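Local coordinates for protein L-amino acid deaminase (Proteus vulgaris, PDB 5I39) that binds FAD and probably uses it to deaminate L-amino acids by oxidation at the membrane, at residues L95-K100 with S147-K152; H101-M106 with T378-S383. All coordinates share one frame; numbering follows the deposited sequence.

How the interactions relate
Both interactions use helix 90-103. Interaction 1 sets its outer side against the loop 147-152, near the protein surface. Interaction 2 sets its C-terminal part and the residues that follow against helix 376-392, in the interior. Their centres lie 10 Å apart. His96 NE2 and Glu379 OE2, one from each interaction, are 2.7 Å apart and probably hydrogen-bonded. Val382 CG2 lies 3.5 Å from Gly99 N, so the valine packs directly on the backbone of helix 90-103. In the loop, Ile149 CD1 reaches His101 CG at 3.5 Å. Only interaction 2 touches the flavin, through Thr378. The side chain of His97 in interaction 1 stays about 13 Å from the FAD, so that contact is peripheral to the cofactor site.

Interaction 1 (L95-K100 with S147-K152); sequences LHHLGK and SDIPFK
His97 reaches out from helix 90-103 and donates from NE2 to Ile149 O in the loop before strand 153-156. His97 NE2 to Ile149 O is 2.8 Å and the bond is fairly straight (154°). The carbonyl oxygen lies almost in the imidazole plane. Seen from the carbonyl, however, the donor sits well above its plane. CG of His97 is anti to the backbone N (chi1 -172°), on a CB that points at the loop. The loop wraps the ring edge. Ser147 CB is 3.8 Å from His97 CD2, and Pro150 O is 3.5 Å from His97 CE1. Ile149 CB and CG2 lie beside NE2, and the Ile149 side chain runs antiparallel to that of His97, alongside it. Leu98 adds an apolar patch, with its CG 3.9 Å from Ile149 CD1. The loop has its own brace. Ser147 OG accepts from Ile149 N at 3.0 Å, an ST turn that holds the chain bent beside the histidine. Phe93 meets the His97 ring within the same helix. The bond to Ile149 O requires a proton on NE2, so His97 is either the NE2-H tautomer or the imidazolium.

Interaction 2 (H101-M106 with T378-S383); sequences HRWREM and TESPVS. With FAD (flavin-adenine dinucleotide), chain B.
Thr378 O meets the edge of the Trp103 indole, 3.7 Å from CD1. On the cofactor side, Thr378 grips FAD O2 twice. Thr378 N donates to FAD O2 at 2.9 Å and Thr378 OG1 at 2.7 Å. OG1 lies beside the backbone N (chi1 -60°), which lets both donors meet one oxygen. Glu379 O accepts from both Val382 N and Ser383 N, which reach it from opposite faces of its plane. Ser380 OG lies near Trp103 CZ2. Its hydrogen-bond partner is Met377 O, which also accepts from Trp103 NE1. Gly376 N and Thr378 N, both donors to the FAD, put the start of helix 376-392 at the flavin, consistent with the FAD-dependent oxidoreductase fold. The helix start would probably favour negative charge near O2. Pro381 comes next, where the helix is kinked. Its ring crosses the indole at about a right angle. Pro381 CG lies over one face, 3.5 Å from Trp103 NE1. Met106, present as selenomethionine, lays CE over the centre of that same face and touches Pro381 CG at 3.8 Å. At the neighbouring ring atom, Pro381 CB packs 3.5 Å from Arg102 CB. Arg102 then runs extended from CG to NE (chi3 -178°), and its NH1 donates to Pro381 O at 3.2 Å. This bond is bent (138°), with the oxygen near the guanidinium plane; NH1 also forms a salt bridge with Glu385. Val382 CG2 sits over one face of that guanidinium and 3.8 Å from Arg102 CD.

Interaction 1 (L95-K100 with S147-K152)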
loop_
_atom_site.group_PDB
_atom_site.type_symbol
_atom_site.label_atom_id
_atom_site.label_comp_id
_atom_site.label_asym_id
_atom_site.label_seq_id
_atom_site.Cartn_x
_atom_site.Cartn_y
_atom_site.Cartn_z
ATOM N N LEU A 95 10.275 3.929 -7.124
ATOM C CA LEU A 95 9.688 3.137 -6.057
ATOM C C LEU A 95 8.366 2.493 -6.518
ATOM O O LEU A 95 8.107 1.317 -6.257
ATOM C CB LEU A 95 9.481 4.023 -4.830
ATOM C CG LEU A 95 9.121 3.343 -3.517
ATOM C CD1 LEU A 95 10.277 2.524 -2.969
ATOM C CD2 LEU A 95 8.722 4.399 -2.507
ATOM N N HIS A 96 7.558 3.269 -7.235
ATOM C CA HIS A 96 6.291 2.775 -7.781
ATOM C C HIS A 96 6.441 1.917 -9.034
ATOM O O HIS A 96 5.752 0.909 -9.186
ATOM C CB HIS A 96 5.358 3.945 -8.046
ATOM C CG HIS A 96 4.832 4.558 -6.797
ATOM N ND1 HIS A 96 3.503 4.855 -6.625
ATOM C CD2 HIS A 96 5.446 4.880 -5.636
ATOM C CE1 HIS A 96 3.321 5.360 -5.420
ATOM N NE2 HIS A 96 4.483 5.378 -4.795
ATOM N N HIS A 97 7.336 2.324 -9.925
ATOM C CA HIS A 97 7.579 1.620 -11.187
ATOM C C HIS A 97 8.120 0.212 -10.914
ATOM O O HIS A 97 7.623 -0.779 -11.462
ATOM C CB HIS A 97 8.559 2.460 -12.003
ATOM C CG HIS A 97 8.792 1.991 -13.398
ATOM N ND1 HIS A 97 7.815 2.010 -14.371
ATOM C CD2 HIS A 97 9.926 1.563 -14.001
ATOM C CE1 HIS A 97 8.343 1.590 -15.510
ATOM N NE2 HIS A 97 9.617 1.312 -15.310
ATOM N N LEU A 98 9.128 0.134 -10.051
ATOM C CA LEU A 98 9.675 -1.153 -9.614
ATOM C C LEU A 98 8.704 -1.909 -8.699
ATOM O O LEU A 98 8.645 -3.133 -8.740
ATOM C CB LEU A 98 11.028 -0.973 -8.916
ATOM C CG LEU A 98 12.269 -0.821 -9.800
ATOM C CD1 LEU A 98 12.183 0.368 -10.741
ATOM C CD2 LEU A 98 13.502 -0.712 -8.919
ATOM N N GLY A 99 7.956 -1.188 -7.872
ATOM C CA GLY A 99 6.942 -1.814 -7.027
ATOM C C GLY A 99 5.933 -2.605 -7.842
ATOM O O GLY A 99 5.660 -3.769 -7.547
ATOM N N LYS A 100 5.398 -1.979 -8.886
ATOM C CA LYS A 100 4.483 -2.667 -9.802
ATOM C C LYS A 100 5.137 -3.886 -10.450
ATOM O O LYS A 100 4.528 -4.944 -10.552
ATOM C CB LYS A 100 4.024 -1.727 -10.909
ATOM C CG LYS A 100 3.059 -0.637 -10.473
ATOM C CD LYS A 100 3.035 0.524 -11.459
ATOM C CE LYS A 100 2.738 0.078 -12.880
ATOM N NZ LYS A 100 2.820 1.239 -13.796
ATOM N N SER A 147 15.048 3.167 -15.635
ATOM C CA SER A 147 14.907 1.734 -15.424
ATOM C C SER A 147 14.770 1.067 -16.780
ATOM O O SER A 147 14.243 1.675 -17.716
ATOM C CB SER A 147 13.651 1.443 -14.598
ATOM O OG SER A 147 13.365 0.053 -14.536
ATOM N N ASP A 148 15.231 -0.181 -16.868
ATOM C CA ASP A 148 15.021 -1.004 -18.065
ATOM C C ASP A 148 13.627 -1.644 -18.102
ATOM O O ASP A 148 13.247 -2.231 -19.111
ATOM C CB ASP A 148 16.132 -2.061 -18.248
ATOM C CG ASP A 148 16.242 -3.049 -17.084
ATOM O OD1 ASP A 148 15.461 -2.972 -16.112
ATOM O OD2 ASP A 148 17.139 -3.917 -17.145
ATOM N N ILE A 149 12.869 -1.532 -17.006
ATOM C CA ILE A 149 11.472 -1.974 -16.981
ATOM C C ILE A 149 10.691 -1.012 -17.893
ATOM O O ILE A 149 10.705 0.196 -17.641
ATOM C CB ILE A 149 10.889 -1.935 -15.553
ATOM C CG1 ILE A 149 11.618 -2.933 -14.645
ATOM C CG2 ILE A 149 9.394 -2.246 -15.556
ATOM C CD1 ILE A 149 11.503 -2.603 -13.173
ATOM N N PRO A 150 10.027 -1.522 -18.954
ATOM C CA PRO A 150 9.351 -0.606 -19.876
ATOM C C PRO A 150 8.249 0.237 -19.235
ATOM O O PRO A 150 7.491 -0.266 -18.407
ATOM C CB PRO A 150 8.778 -1.551 -20.937
ATOM C CG PRO A 150 9.738 -2.691 -20.957
ATOM C CD PRO A 150 10.097 -2.887 -19.514
ATOM N N PHE A 151 8.181 1.502 -19.629
ATOM C CA PHE A 151 7.162 2.450 -19.197
ATOM C C PHE A 151 5.972 2.290 -20.132
ATOM O O PHE A 151 6.152 2.216 -21.348
ATOM C CB PHE A 151 7.779 3.848 -19.304
ATOM C CG PHE A 151 6.929 4.985 -18.786
ATOM C CD1 PHE A 151 6.277 4.920 -17.555
ATOM C CD2 PHE A 151 6.867 6.180 -19.503
ATOM C CE1 PHE A 151 5.544 6.001 -17.082
ATOM C CE2 PHE A 151 6.141 7.261 -19.031
ATOM C CZ PHE A 151 5.481 7.173 -17.819
ATOM N N LYS A 152 4.763 2.222 -19.569
ATOM C CA LYS A 152 3.556 1.884 -20.346
ATOM C C LYS A 152 2.394 2.862 -20.163
ATOM O O LYS A 152 1.232 2.501 -20.344
ATOM C CB LYS A 152 3.129 0.439 -20.039
ATOM C CG LYS A 152 4.209 -0.576 -20.400
ATOM C CD LYS A 152 3.675 -1.928 -20.839
ATOM C CE LYS A 152 4.754 -2.748 -21.545
ATOM N NZ LYS A 152 4.634 -2.734 -23.030
#

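Interaction 2 (H101-M106 with T378-S383)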
loop_
_atom_site.group_PDB
_atom_site.type_symbol
_atom_site.label_atom_id
_atom_site.label_comp_id
_atom_site.label_asym_id
_atom_site.label_seq_id
_atom_site.Cartn_x
_atom_site.Cartn_y
_atom_site.Cartn_z
ATOM N N HIS A 101 6.380 -3.721 -10.896
ATOM C CA HIS A 101 7.124 -4.805 -11.537
ATOM C C HIS A 101 7.246 -6.017 -10.611
ATOM O O HIS A 101 7.095 -7.163 -11.036
ATOM C CB HIS A 101 8.504 -4.290 -11.937
ATOM C CG HIS A 101 9.341 -5.284 -12.671
ATOM N ND1 HIS A 101 10.449 -5.878 -12.110
ATOM C CD2 HIS A 101 9.235 -5.783 -13.921
ATOM C CE1 HIS A 101 10.991 -6.704 -12.986
ATOM N NE2 HIS A 101 10.274 -6.664 -14.095
ATOM N N ARG A 102 7.507 -5.758 -9.337
ATOM C CA ARG A 102 7.585 -6.814 -8.335
ATOM C C ARG A 102 6.220 -7.394 -7.996
ATOM O O ARG A 102 6.098 -8.602 -7.797
ATOM C CB ARG A 102 8.306 -6.297 -7.106
ATOM C CG ARG A 102 9.751 -6.026 -7.461
ATOM C CD ARG A 102 10.524 -5.421 -6.343
ATOM N NE ARG A 102 11.889 -5.141 -6.768
ATOM C CZ ARG A 102 12.894 -4.903 -5.937
ATOM N NH1 ARG A 102 12.697 -4.916 -4.616
ATOM N NH2 ARG A 102 14.105 -4.655 -6.422
ATOM N N TRP A 103 5.183 -6.565 -7.963
ATOM C CA TRP A 103 3.832 -7.106 -7.829
ATOM C C TRP A 103 3.466 -8.023 -8.994
ATOM O O TRP A 103 2.803 -9.036 -8.783
ATOM C CB TRP A 103 2.789 -6.006 -7.643
ATOM C CG TRP A 103 2.665 -5.588 -6.211
ATOM C CD1 TRP A 103 3.134 -4.439 -5.635
ATOM C CD2 TRP A 103 2.056 -6.345 -5.158
ATOM N NE1 TRP A 103 2.846 -4.434 -4.293
ATOM C CE2 TRP A 103 2.182 -5.589 -3.973
ATOM C CE3 TRP A 103 1.401 -7.585 -5.106
ATOM C CZ2 TRP A 103 1.682 -6.036 -2.744
ATOM C CZ3 TRP A 103 0.901 -8.025 -3.887
ATOM C CH2 TRP A 103 1.045 -7.252 -2.723
ATOM N N ARG A 104 3.937 -7.712 -10.200
ATOM C CA ARG A 104 3.731 -8.606 -11.348
ATOM C C ARG A 104 4.399 -9.978 -11.195
ATOM O O ARG A 104 4.031 -10.917 -11.888
ATOM C CB ARG A 104 4.188 -7.941 -12.649
ATOM C CG ARG A 104 3.277 -6.816 -13.104
ATOM C CD ARG A 104 3.606 -6.346 -14.503
ATOM N NE ARG A 104 4.837 -5.556 -14.606
ATOM C CZ ARG A 104 4.926 -4.231 -14.489
ATOM N NH1 ARG A 104 3.867 -3.495 -14.176
ATOM N NH2 ARG A 104 6.100 -3.640 -14.672
ATOM N N GLU A 105 5.389 -10.077 -10.313
ATOM C CA GLU A 105 6.022 -11.346 -9.958
ATOM C C GLU A 105 5.374 -12.053 -8.766
ATOM O O GLU A 105 5.761 -13.176 -8.442
ATOM C CB GLU A 105 7.495 -11.094 -9.606
ATOM C CG GLU A 105 8.318 -10.466 -10.724
ATOM C CD GLU A 105 9.683 -9.958 -10.287
ATOM O OE1 GLU A 105 9.918 -9.766 -9.082
ATOM O OE2 GLU A 105 10.524 -9.724 -11.172
HETATM N N MSE A 106 4.415 -11.421 -8.092
HETATM C CA MSE A 106 4.032 -11.855 -6.741
HETATM C C MSE A 106 3.245 -13.140 -6.706
HETATM O O MSE A 106 3.503 -13.982 -5.849
HETATM C CB MSE A 106 3.267 -10.762 -5.999
HETATM C CG MSE A 106 3.290 -10.962 -4.481
HETATM SE SE MSE A 106 5.058 -10.625 -3.696
HETATM C CE MSE A 106 5.052 -8.670 -3.937
ATOM N N THR A 378 1.544 -0.441 -2.949
ATOM C CA THR A 378 2.306 -0.352 -4.194
ATOM C C THR A 378 3.815 -0.426 -3.970
ATOM O O THR A 378 4.528 -1.138 -4.682
ATOM C CB THR A 378 1.986 0.979 -4.903
ATOM O OG1 THR A 378 0.591 1.037 -5.201
ATOM C CG2 THR A 378 2.762 1.130 -6.210
ATOM N N GLU A 379 4.286 0.349 -2.998
ATOM C CA GLU A 379 5.713 0.527 -2.761
ATOM C C GLU A 379 6.366 -0.640 -2.039
ATOM O O GLU A 379 7.577 -0.832 -2.165
ATOM C CB GLU A 379 5.929 1.786 -1.927
ATOM C CG GLU A 379 5.503 3.061 -2.632
ATOM C CD GLU A 379 5.345 4.250 -1.705
ATOM O OE1 GLU A 379 5.410 4.084 -0.470
ATOM O OE2 GLU A 379 5.139 5.367 -2.227
ATOM N N SER A 380 5.574 -1.406 -1.286
ATOM C CA SER A 380 6.092 -2.363 -0.304
ATOM C C SER A 380 7.197 -3.313 -0.785
ATOM O O SER A 380 8.140 -3.527 -0.044
ATOM C CB SER A 380 4.960 -3.153 0.362
ATOM O OG SER A 380 4.181 -3.879 -0.572
ATOM N N PRO A 381 7.102 -3.888 -2.004
ATOM C CA PRO A 381 8.189 -4.808 -2.382
ATOM C C PRO A 381 9.555 -4.129 -2.446
ATOM O O PRO A 381 10.576 -4.755 -2.168
ATOM C CB PRO A 381 7.768 -5.294 -3.776
ATOM C CG PRO A 381 6.295 -5.074 -3.823
ATOM C CD PRO A 381 6.098 -3.793 -3.075
ATOM N N VAL A 382 9.568 -2.855 -2.815
ATOM C CA VAL A 382 10.811 -2.104 -2.937
ATOM C C VAL A 382 11.187 -1.435 -1.617
ATOM O O VAL A 382 12.356 -1.460 -1.235
ATOM C CB VAL A 382 10.745 -1.078 -4.084
ATOM C CG1 VAL A 382 12.092 -0.386 -4.256
ATOM C CG2 VAL A 382 10.355 -1.752 -5.391
ATOM N N SER A 383 10.225 -0.835 -0.918
ATOM C CA SER A 383 10.554 -0.236 0.380
ATOM C C SER A 383 11.011 -1.301 1.380
ATOM O O SER A 383 11.845 -1.012 2.226
ATOM C CB SER A 383 9.430 0.633 0.937
ATOM O OG SER A 383 8.276 -0.114 1.202
HETATM P PA FAD B . -0.586 -0.773 8.662
HETATM O O1A FAD B . -1.566 0.181 9.355
HETATM O O2A FAD B . -1.236 -1.725 7.675
HETATM O O5B FAD B . 0.180 -1.694 9.707
HETATM C C5B FAD B . 0.877 -1.175 10.831
HETATM C C4B FAD B . 0.666 -2.186 11.942
HETATM O O4B FAD B . 1.484 -1.812 13.069
HETATM C C3B FAD B . -0.784 -2.206 12.431
HETATM O O3B FAD B . -1.346 -3.500 12.219
HETATM C C2B FAD B . -0.648 -1.809 13.909
HETATM O O2B FAD B . -1.618 -2.443 14.764
HETATM C C1B FAD B . 0.783 -2.201 14.230
HETATM N N9A FAD B . 1.403 -1.487 15.350
HETATM C C8A FAD B . 1.454 -0.182 15.526
HETATM N N7A FAD B . 2.153 0.150 16.632
HETATM C C5A FAD B . 2.537 -1.009 17.152
HETATM C C6A FAD B . 3.301 -1.418 18.327
HETATM N N6A FAD B . 3.791 -0.493 19.177
HETATM N N1A FAD B . 3.510 -2.732 18.538
HETATM C C2A FAD B . 3.049 -3.661 17.690
HETATM N N3A FAD B . 2.321 -3.370 16.605
HETATM C C4A FAD B . 2.062 -2.089 16.313
HETATM N N1 FAD B . -1.850 2.264 -1.112
HETATM C C2 FAD B . -1.743 1.880 -2.388
HETATM O O2 FAD B . -0.625 1.514 -2.794
HETATM N N3 FAD B . -2.818 1.895 -3.213
HETATM C C4 FAD B . -4.039 2.305 -2.853
HETATM O O4 FAD B . -4.976 2.273 -3.639
HETATM C C4X FAD B . -4.239 2.766 -1.473
HETATM N N5 FAD B . -5.421 3.257 -1.010
HETATM C C5X FAD B . -5.581 3.489 0.297
HETATM C C6 FAD B . -6.838 3.781 0.832
HETATM C C7 FAD B . -7.033 3.965 2.198
HETATM C C7M FAD B . -8.415 4.229 2.753
HETATM C C8 FAD B . -5.886 3.871 3.112
HETATM C C8M FAD B . -6.047 4.027 4.606
HETATM C C9 FAD B . -4.625 3.602 2.577
HETATM C C9A FAD B . -4.428 3.414 1.214
HETATM N N10 FAD B . -3.162 3.145 0.680
HETATM C C10 FAD B . -3.030 2.697 -0.632
HETATM C "C1'" FAD B . -1.980 3.140 1.518
HETATM C "C2'" FAD B . -1.631 1.806 2.076
HETATM O "O2'" FAD B . -2.827 1.151 2.487
HETATM C "C3'" FAD B . -0.685 2.044 3.248
HETATM O "O3'" FAD B . 0.411 2.919 2.871
HETATM C "C4'" FAD B . -0.079 0.771 3.790
HETATM O "O4'" FAD B . -1.112 -0.198 4.050
HETATM C "C5'" FAD B . 0.677 1.072 5.072
HETATM O "O5'" FAD B . 1.169 -0.179 5.555
HETATM P P FAD B . 1.817 -0.237 7.039
HETATM O O1P FAD B . 2.298 -1.642 7.241
HETATM O O2P FAD B . 2.766 0.928 7.219
HETATM O O3P FAD B . 0.563 0.140 8.001
#